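Local atomic coordinates of REP-associated tyrosine transposase (Escherichia coli, PDB entry 4ER8), a protein that binds repeated extragenic palindrome (REP) DNA hairpins and cleaves and recombines the interspersed mosaic elements (BIMEs) that contain them. Residues A[6-11]-A[71-76]; A[46-51]-A[64-69]. All coordinates share one frame; numbering follows the deposited sequence.

Interaction 1 of 2, residues A[6-11]-A[71-76]; sequences RYYIKG and DDFSSR. With nucleotides of chain B.
Y8 and S74 join in a relay that ends on DNA: Y8 OH donates to S74 OG at 2.7 Å, and S74 OG donates to DC31 of chain B OP1. That phosphate oxygen takes a second bond from R6 NE at 2.8 Å, so hydroxyl and guanidinium grip it together. R6 NH2 reaches DC31 of chain B OP2 and also the carbonyl of F98; an arginine suits the place, a flat cation whose edge can meet a phosphate while NH2 also reaches a backbone oxygen. The backbone N of R6 holds DG32 of chain B OP2 at 3.1 Å, nearly straight (171°). F73, its CG lodged between its own N and carbonyl carbon (chi1 52°), packs against Y8 and the R6 side chain, with R6 CB 4.0 Å from F73 CZ. The F73 and Y8 rings are 25° from parallel but so offset that they barely overlap; Y8 CE2 sits over the F73 face, 3.7 Å from CZ. D71 O lies near the plane of the Y8 ring at its edge, 3.1 Å from CD2, while D71 CB packs on the backbone of I9 and on K10 CG. D72 N-caps the helix, its OD2 accepting from S75 N at 2.7 Å. The whole is a phosphate-binding site at an N-capped helix start, part of the surface holding the REP hairpin.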
loop_
_atom_site.group_PDB
_atom_site.type_symbol
_atom_site.label_atom_id
_atom_site.label_comp_id
_atom_site.label_asym_id
_atom_site.label_seq_id
_atom_site.Cartn_x
_atom_site.Cartn_y
_atom_site.Cartn_z
ATOM N N ARG A 6 -10.289 -9.551 11.118
ATOM C CA ARG A 6 -9.741 -8.215 11.051
ATOM C C ARG A 6 -9.354 -7.767 12.453
ATOM O O ARG A 6 -10.053 -8.014 13.434
ATOM C CB ARG A 6 -10.693 -7.254 10.385
ATOM C CG ARG A 6 -10.927 -7.527 8.887
ATOM C CD ARG A 6 -9.647 -7.810 8.107
ATOM N NE ARG A 6 -9.788 -7.606 6.663
ATOM C CZ ARG A 6 -8.866 -7.918 5.745
ATOM N NH1 ARG A 6 -7.736 -8.499 6.082
ATOM N NH2 ARG A 6 -9.077 -7.651 4.471
ATOM N N TYR A 7 -8.200 -7.152 12.571
ATOM C CA TYR A 7 -7.781 -6.733 13.873
ATOM C C TYR A 7 -8.165 -5.248 13.989
ATOM O O TYR A 7 -7.506 -4.368 13.435
ATOM C CB TYR A 7 -6.296 -7.038 13.952
ATOM C CG TYR A 7 -5.491 -6.803 15.203
ATOM C CD1 TYR A 7 -5.508 -5.566 15.865
ATOM C CD2 TYR A 7 -4.568 -7.774 15.621
ATOM C CE1 TYR A 7 -4.659 -5.327 16.974
ATOM C CE2 TYR A 7 -3.729 -7.564 16.711
ATOM C CZ TYR A 7 -3.767 -6.339 17.391
ATOM O OH TYR A 7 -2.913 -6.120 18.474
ATOM N N TYR A 8 -9.274 -4.992 14.679
ATOM C CA TYR A 8 -9.810 -3.623 14.772
ATOM C C TYR A 8 -9.405 -2.958 16.064
ATOM O O TYR A 8 -9.638 -3.485 17.149
ATOM C CB TYR A 8 -11.338 -3.602 14.677
ATOM C CG TYR A 8 -11.923 -3.917 13.319
ATOM C CD1 TYR A 8 -12.722 -5.038 13.128
ATOM C CD2 TYR A 8 -11.694 -3.102 12.242
ATOM C CE1 TYR A 8 -13.293 -5.304 11.907
ATOM C CE2 TYR A 8 -12.249 -3.382 10.987
ATOM C CZ TYR A 8 -13.033 -4.483 10.832
ATOM O OH TYR A 8 -13.604 -4.753 9.605
ATOM N N ILE A 9 -8.774 -1.802 15.947
ATOM C CA ILE A 9 -8.409 -1.063 17.146
ATOM C C ILE A 9 -8.491 0.388 16.798
ATOM O O ILE A 9 -7.950 0.815 15.789
ATOM C CB ILE A 9 -7.022 -1.481 17.747
ATOM C CG1 ILE A 9 -6.817 -0.832 19.134
ATOM C CG2 ILE A 9 -5.895 -1.104 16.839
ATOM C CD1 ILE A 9 -5.732 -1.502 20.057
ATOM N N LYS A 10 -9.198 1.146 17.625
ATOM C CA LYS A 10 -9.390 2.569 17.310
ATOM C C LYS A 10 -8.080 3.332 17.416
ATOM O O LYS A 10 -7.312 3.097 18.328
ATOM C CB LYS A 10 -10.483 3.186 18.181
ATOM C CG LYS A 10 -11.867 2.598 17.887
ATOM C CD LYS A 10 -12.906 3.099 18.890
ATOM C CE LYS A 10 -14.286 2.563 18.537
ATOM N NZ LYS A 10 -15.322 3.369 19.244
ATOM N N GLY A 11 -7.847 4.231 16.459
ATOM C CA GLY A 11 -6.619 5.018 16.346
ATOM C C GLY A 11 -5.421 4.265 15.770
ATOM O O GLY A 11 -4.330 4.820 15.633
ATOM N N ASP A 71 -11.773 2.843 13.823
ATOM C CA ASP A 71 -11.119 1.575 13.528
ATOM C C ASP A 71 -11.403 1.059 12.103
ATOM O O ASP A 71 -11.033 -0.062 11.752
ATOM C CB ASP A 71 -11.491 0.513 14.587
ATOM C CG ASP A 71 -13.018 0.193 14.631
ATOM O OD1 ASP A 71 -13.782 0.713 13.786
ATOM O OD2 ASP A 71 -13.469 -0.567 15.522
ATOM N N ASP A 72 -12.027 1.879 11.265
ATOM C CA ASP A 72 -12.680 1.349 10.073
ATOM C C ASP A 72 -11.889 1.467 8.792
ATOM O O ASP A 72 -12.276 2.212 7.881
ATOM C CB ASP A 72 -14.066 1.957 9.919
ATOM C CG ASP A 72 -14.847 1.377 8.735
ATOM O OD1 ASP A 72 -16.008 1.832 8.517
ATOM O OD2 ASP A 72 -14.304 0.500 7.999
ATOM N N PHE A 73 -10.799 0.707 8.690
ATOM C CA PHE A 73 -10.085 0.620 7.399
ATOM C C PHE A 73 -10.883 -0.134 6.325
ATOM O O PHE A 73 -10.615 0.010 5.140
ATOM C CB PHE A 73 -8.710 -0.018 7.570
ATOM C CG PHE A 73 -8.745 -1.336 8.303
ATOM C CD1 PHE A 73 -9.056 -2.525 7.617
ATOM C CD2 PHE A 73 -8.490 -1.385 9.675
ATOM C CE1 PHE A 73 -9.111 -3.725 8.282
ATOM C CE2 PHE A 73 -8.560 -2.585 10.355
ATOM C CZ PHE A 73 -8.849 -3.775 9.638
ATOM N N SER A 74 -11.859 -0.928 6.743
ATOM C CA SER A 74 -12.632 -1.736 5.806
ATOM C C SER A 74 -13.345 -0.868 4.780
ATOM O O SER A 74 -13.086 -0.954 3.550
ATOM C CB SER A 74 -13.619 -2.642 6.541
ATOM O OG SER A 74 -12.964 -3.744 7.147
ATOM N N SER A 75 -14.194 0.016 5.295
ATOM C CA SER A 75 -14.883 0.983 4.429
ATOM C C SER A 75 -13.907 1.683 3.530
ATOM O O SER A 75 -14.097 1.749 2.312
ATOM C CB SER A 75 -15.580 1.995 5.296
ATOM O OG SER A 75 -16.480 1.317 6.136
ATOM N N ARG A 76 -12.840 2.200 4.135
ATOM C CA ARG A 76 -11.908 2.988 3.386
ATOM C C ARG A 76 -11.387 2.208 2.190
ATOM O O ARG A 76 -11.331 2.750 1.104
ATOM C CB ARG A 76 -10.803 3.550 4.284
ATOM C CG ARG A 76 -11.334 4.542 5.360
ATOM C CD ARG A 76 -10.218 4.964 6.312
ATOM N NE ARG A 76 -10.533 6.050 7.236
ATOM C CZ ARG A 76 -11.177 5.930 8.405
ATOM N NH1 ARG A 76 -11.659 4.762 8.810
ATOM N NH2 ARG A 76 -11.351 6.998 9.195
ATOM P P DC B 31 -12.716 -6.514 5.182
ATOM O OP1 DC B 31 -11.872 -5.826 6.153
ATOM O OP2 DC B 31 -12.189 -7.510 4.266
ATOM O "O5'" DC B 31 -13.914 -7.163 6.004
ATOM C "C5'" DC B 31 -14.624 -6.483 7.070
ATOM C "C4'" DC B 31 -15.552 -7.468 7.786
ATOM O "O4'" DC B 31 -16.530 -7.880 6.793
ATOM C "C3'" DC B 31 -14.889 -8.767 8.301
ATOM O "O3'" DC B 31 -15.120 -8.739 9.639
ATOM C "C2'" DC B 31 -15.683 -9.909 7.698
ATOM C "C1'" DC B 31 -16.852 -9.226 7.004
ATOM N N1 DC B 31 -17.017 -9.730 5.650
ATOM C C2 DC B 31 -18.166 -10.425 5.316
ATOM O O2 DC B 31 -18.993 -10.558 6.233
ATOM N N3 DC B 31 -18.288 -10.890 4.038
ATOM C C4 DC B 31 -17.333 -10.695 3.104
ATOM N N4 DC B 31 -17.458 -11.153 1.816
ATOM C C5 DC B 31 -16.148 -9.999 3.461
ATOM C C6 DC B 31 -16.033 -9.539 4.714
ATOM O "O5'" DG B 1 -0.443 -14.402 16.500
ATOM C "C5'" DG B 1 -1.388 -15.511 16.450
ATOM C "C4'" DG B 1 -2.591 -15.271 15.558
ATOM O "O4'" DG B 1 -3.152 -13.909 15.774
ATOM C "C3'" DG B 1 -2.268 -15.320 14.067
ATOM O "O3'" DG B 1 -2.118 -16.640 13.617
ATOM C "C2'" DG B 1 -3.527 -14.619 13.541
ATOM C "C1'" DG B 1 -3.741 -13.490 14.562
ATOM N N9 DG B 1 -3.038 -12.267 14.304
ATOM C C8 DG B 1 -1.816 -11.926 14.852
ATOM N N7 DG B 1 -1.397 -10.731 14.433
ATOM C C5 DG B 1 -2.408 -10.242 13.605
ATOM C C6 DG B 1 -2.507 -9.005 12.928
ATOM O O6 DG B 1 -1.658 -8.088 12.942
ATOM N N1 DG B 1 -3.698 -8.871 12.177
ATOM C C2 DG B 1 -4.645 -9.869 12.141
ATOM N N2 DG B 1 -5.704 -9.615 11.378
ATOM N N3 DG B 1 -4.564 -11.051 12.790
ATOM C C4 DG B 1 -3.423 -11.181 13.500
ATOM P P DG B 32 -14.568 -9.689 10.799
ATOM O OP1 DG B 32 -14.730 -8.918 12.089
ATOM O OP2 DG B 32 -13.244 -10.140 10.343
ATOM O "O5'" DG B 32 -15.564 -10.932 10.843
ATOM C "C5'" DG B 32 -16.924 -10.700 11.112
ATOM C "C4'" DG B 32 -17.737 -11.965 10.862
ATOM O "O4'" DG B 32 -17.697 -12.378 9.492
ATOM C "C3'" DG B 32 -17.328 -13.205 11.625
ATOM O "O3'" DG B 32 -18.587 -13.899 11.981
ATOM C "C2'" DG B 32 -16.366 -13.919 10.658
ATOM C "C1'" DG B 32 -17.101 -13.643 9.345
ATOM N N9 DG B 32 -16.367 -13.649 8.053
ATOM C C8 DG B 32 -15.048 -13.378 7.746
ATOM N N7 DG B 32 -14.767 -13.479 6.459
ATOM C C5 DG B 32 -15.963 -13.847 5.872
ATOM C C6 DG B 32 -16.276 -14.113 4.513
ATOM O O6 DG B 32 -15.543 -14.088 3.510
ATOM N N1 DG B 32 -17.617 -14.440 4.354
ATOM C C2 DG B 32 -18.528 -14.525 5.388
ATOM N N2 DG B 32 -19.764 -14.868 5.024
ATOM N N3 DG B 32 -18.257 -14.276 6.679
ATOM C C4 DG B 32 -16.951 -13.947 6.837
#

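Interaction 2 of 2, residues A[46-51]-A[64-69]; sequences RPFEIN and WTLPEG. With nucleotides of chain B.
The antiparallel beta hairpin of strands 49-55 and 59-65, the second carrying the metal ligands H59 and H61 of the HUH motif, is joined here at its open end. E49 and T65 form a hydrogen-bonded pair: E49 N donates to T65 O at 2.9 Å, and T65 N returns to E49 O at 3.0 Å. I50 and W64 make the next, non-hydrogen-bonded pair, where W64 CA sends a C-H towards E49 O. N51 ND2 donates to T65 OG1 almost within its amide plane, and T65 OG1 is also bonded to T13, a dual role that suits a small hydroxyl. On the face of the sheet that carries W64, the F48 ring meets the indole. F48 CE1 lies over the indole face, 3.4 Å from NE1, towards the rim, the planes inclined at 37°. An alanine in place of W64 would probably take the indole off the F48 ring, open a gap beside F16 and W53 and lose the stack on W77. F48 CB also touches L66 CD2 at 3.6 Å. The extended R46 chain carries NH2 to DA12 of chain B OP1, 2.9 Å away at the guanidinium edge, along a nearly straight bond (172°).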
loop_
_atom_site.group_PDB
_atom_site.type_symbol
_atom_site.label_atom_id
_atom_site.label_comp_id
_atom_site.label_asym_id
_atom_site.label_seq_id
_atom_site.Cartn_x
_atom_site.Cartn_y
_atom_site.Cartn_z
ATOM N N ARG A 46 -13.240 10.224 4.516
ATOM C CA ARG A 46 -12.960 9.422 5.707
ATOM C C ARG A 46 -11.502 9.619 6.013
ATOM O O ARG A 46 -10.670 8.834 5.565
ATOM C CB ARG A 46 -13.261 7.952 5.448
ATOM C CG ARG A 46 -14.712 7.669 5.030
ATOM C CD ARG A 46 -14.900 6.213 4.644
ATOM N NE ARG A 46 -16.220 5.924 4.090
ATOM C CZ ARG A 46 -17.188 5.300 4.752
ATOM N NH1 ARG A 46 -16.984 4.893 6.008
ATOM N NH2 ARG A 46 -18.358 5.076 4.152
ATOM N N PRO A 47 -11.169 10.700 6.741
ATOM C CA PRO A 47 -9.746 11.055 6.937
ATOM C C PRO A 47 -8.861 9.907 7.447
ATOM O O PRO A 47 -9.290 9.094 8.276
ATOM C CB PRO A 47 -9.793 12.215 7.967
ATOM C CG PRO A 47 -11.192 12.231 8.499
ATOM C CD PRO A 47 -12.065 11.675 7.382
ATOM N N PHE A 48 -7.644 9.827 6.918
ATOM C CA PHE A 48 -6.596 8.990 7.535
ATOM C C PHE A 48 -5.217 9.547 7.210
ATOM O O PHE A 48 -5.094 10.408 6.345
ATOM C CB PHE A 48 -6.708 7.510 7.127
ATOM C CG PHE A 48 -6.507 7.258 5.652
ATOM C CD1 PHE A 48 -5.279 6.833 5.176
ATOM C CD2 PHE A 48 -7.563 7.413 4.753
ATOM C CE1 PHE A 48 -5.107 6.565 3.818
ATOM C CE2 PHE A 48 -7.402 7.173 3.425
ATOM C CZ PHE A 48 -6.172 6.754 2.930
ATOM N N GLU A 49 -4.193 9.047 7.899
ATOM C CA GLU A 49 -2.823 9.424 7.586
ATOM C C GLU A 49 -2.106 8.306 6.805
ATOM O O GLU A 49 -2.047 7.151 7.260
ATOM C CB GLU A 49 -2.062 9.783 8.869
ATOM C CG GLU A 49 -1.133 11.005 8.716
ATOM C CD GLU A 49 0.150 10.873 9.548
ATOM O OE1 GLU A 49 1.212 11.393 9.096
ATOM O OE2 GLU A 49 0.106 10.235 10.635
ATOM N N ILE A 50 -1.612 8.654 5.619
ATOM C CA ILE A 50 -0.755 7.779 4.852
ATOM C C ILE A 50 0.664 7.840 5.423
ATOM O O ILE A 50 1.434 8.746 5.087
ATOM C CB ILE A 50 -0.688 8.173 3.379
ATOM C CG1 ILE A 50 -2.084 8.155 2.744
ATOM C CG2 ILE A 50 0.251 7.230 2.632
ATOM C CD1 ILE A 50 -2.126 8.416 1.193
ATOM N N ASN A 51 1.007 6.868 6.273
ATOM C CA ASN A 51 2.358 6.730 6.786
ATOM C C ASN A 51 3.310 6.399 5.636
ATOM O O ASN A 51 4.369 7.040 5.500
ATOM C CB ASN A 51 2.415 5.663 7.859
ATOM C CG ASN A 51 1.764 6.098 9.144
ATOM O OD1 ASN A 51 2.363 6.807 9.926
ATOM N ND2 ASN A 51 0.538 5.658 9.379
ATOM N N TRP A 64 -1.326 2.843 7.087
ATOM C CA TRP A 64 -2.263 3.919 7.494
ATOM C C TRP A 64 -2.364 4.051 8.991
ATOM O O TRP A 64 -2.152 3.094 9.738
ATOM C CB TRP A 64 -3.716 3.665 7.069
ATOM C CG TRP A 64 -3.984 3.477 5.640
ATOM C CD1 TRP A 64 -3.159 3.767 4.611
ATOM C CD2 TRP A 64 -5.209 3.004 5.066
ATOM N NE1 TRP A 64 -3.772 3.444 3.418
ATOM C CE2 TRP A 64 -5.041 2.994 3.674
ATOM C CE3 TRP A 64 -6.427 2.578 5.599
ATOM C CZ2 TRP A 64 -6.048 2.550 2.790
ATOM C CZ3 TRP A 64 -7.438 2.130 4.717
ATOM C CH2 TRP A 64 -7.234 2.120 3.334
ATOM N N THR A 65 -2.750 5.230 9.430
ATOM C CA THR A 65 -3.033 5.452 10.838
ATOM C C THR A 65 -4.355 6.169 10.832
ATOM O O THR A 65 -4.512 7.197 10.162
ATOM C CB THR A 65 -1.992 6.363 11.493
ATOM O OG1 THR A 65 -0.739 5.672 11.565
ATOM C CG2 THR A 65 -2.445 6.783 12.910
ATOM N N LEU A 66 -5.309 5.628 11.563
ATOM C CA LEU A 66 -6.645 6.174 11.518
ATOM C C LEU A 66 -6.869 7.135 12.697
ATOM O O LEU A 66 -6.249 6.967 13.759
ATOM C CB LEU A 66 -7.706 5.051 11.500
ATOM C CG LEU A 66 -7.748 3.991 10.392
ATOM C CD1 LEU A 66 -9.084 3.280 10.409
ATOM C CD2 LEU A 66 -7.518 4.528 9.019
ATOM N N PRO A 67 -7.774 8.120 12.513
ATOM C CA PRO A 67 -8.178 9.107 13.492
ATOM C C PRO A 67 -8.479 8.483 14.840
ATOM O O PRO A 67 -8.694 7.276 14.937
ATOM C CB PRO A 67 -9.473 9.638 12.897
ATOM C CG PRO A 67 -9.250 9.548 11.416
ATOM C CD PRO A 67 -8.541 8.262 11.252
ATOM N N GLU A 68 -8.486 9.295 15.887
ATOM C CA GLU A 68 -8.781 8.773 17.213
ATOM C C GLU A 68 -10.213 8.272 17.153
ATOM O O GLU A 68 -11.017 8.839 16.434
ATOM C CB GLU A 68 -8.605 9.852 18.286
ATOM C CG GLU A 68 -8.454 9.273 19.694
ATOM C CD GLU A 68 -7.451 8.078 19.737
ATOM O OE1 GLU A 68 -7.909 6.899 19.562
ATOM O OE2 GLU A 68 -6.218 8.332 19.924
ATOM N N GLY A 69 -10.511 7.197 17.867
ATOM C CA GLY A 69 -11.869 6.627 17.887
ATOM C C GLY A 69 -12.342 5.888 16.634
ATOM O O GLY A 69 -13.454 5.394 16.610
ATOM P P DA B 12 -22.039 3.294 5.230
ATOM O OP1 DA B 12 -20.665 3.785 5.410
ATOM O OP2 DA B 12 -23.091 3.833 6.117
ATOM O "O5'" DA B 12 -22.413 3.422 3.673
ATOM C "C5'" DA B 12 -21.505 3.037 2.694
ATOM C "C4'" DA B 12 -22.058 3.284 1.301
ATOM O "O4'" DA B 12 -23.186 2.409 1.031
ATOM C "C3'" DA B 12 -22.619 4.691 1.119
ATOM O "O3'" DA B 12 -22.481 5.089 -0.247
ATOM C "C2'" DA B 12 -24.098 4.554 1.489
ATOM C "C1'" DA B 12 -24.385 3.196 0.856
ATOM N N9 DA B 12 -25.522 2.525 1.477
ATOM C C8 DA B 12 -26.144 2.858 2.658
ATOM N N7 DA B 12 -27.133 2.055 2.985
ATOM C C5 DA B 12 -27.158 1.139 1.937
ATOM C C6 DA B 12 -27.979 0.015 1.673
ATOM N N6 DA B 12 -28.968 -0.360 2.497
ATOM N N1 DA B 12 -27.743 -0.708 0.541
ATOM C C2 DA B 12 -26.740 -0.321 -0.272
ATOM N N3 DA B 12 -25.915 0.721 -0.134
ATOM C C4 DA B 12 -26.174 1.407 1.001
#

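Helix 73-87 follows strand 59-65 in the chain, after a loop. Interaction 2 is nested along the chain inside the loop closed by interaction 1, since 46-51 and 64-69 both lie between 6-11 and 71-76; their centres lie about 10 Å apart. R76, from the helix start of interaction 1, bridges them: NH2 probably bonds to P47 O (3.1 Å) and NE to R46 O (3.3 Å), while NH2 also pairs with D70. F73 touches W64, giving the two contacts a shared apolar side. Both end at the DNA, interaction 1 at the phosphates of DC31 and DG32 of chain B and interaction 2 at that of DA12 of chain B. The nickel ligands H59 and H61 sit earlier on the strand that ends in interaction 2.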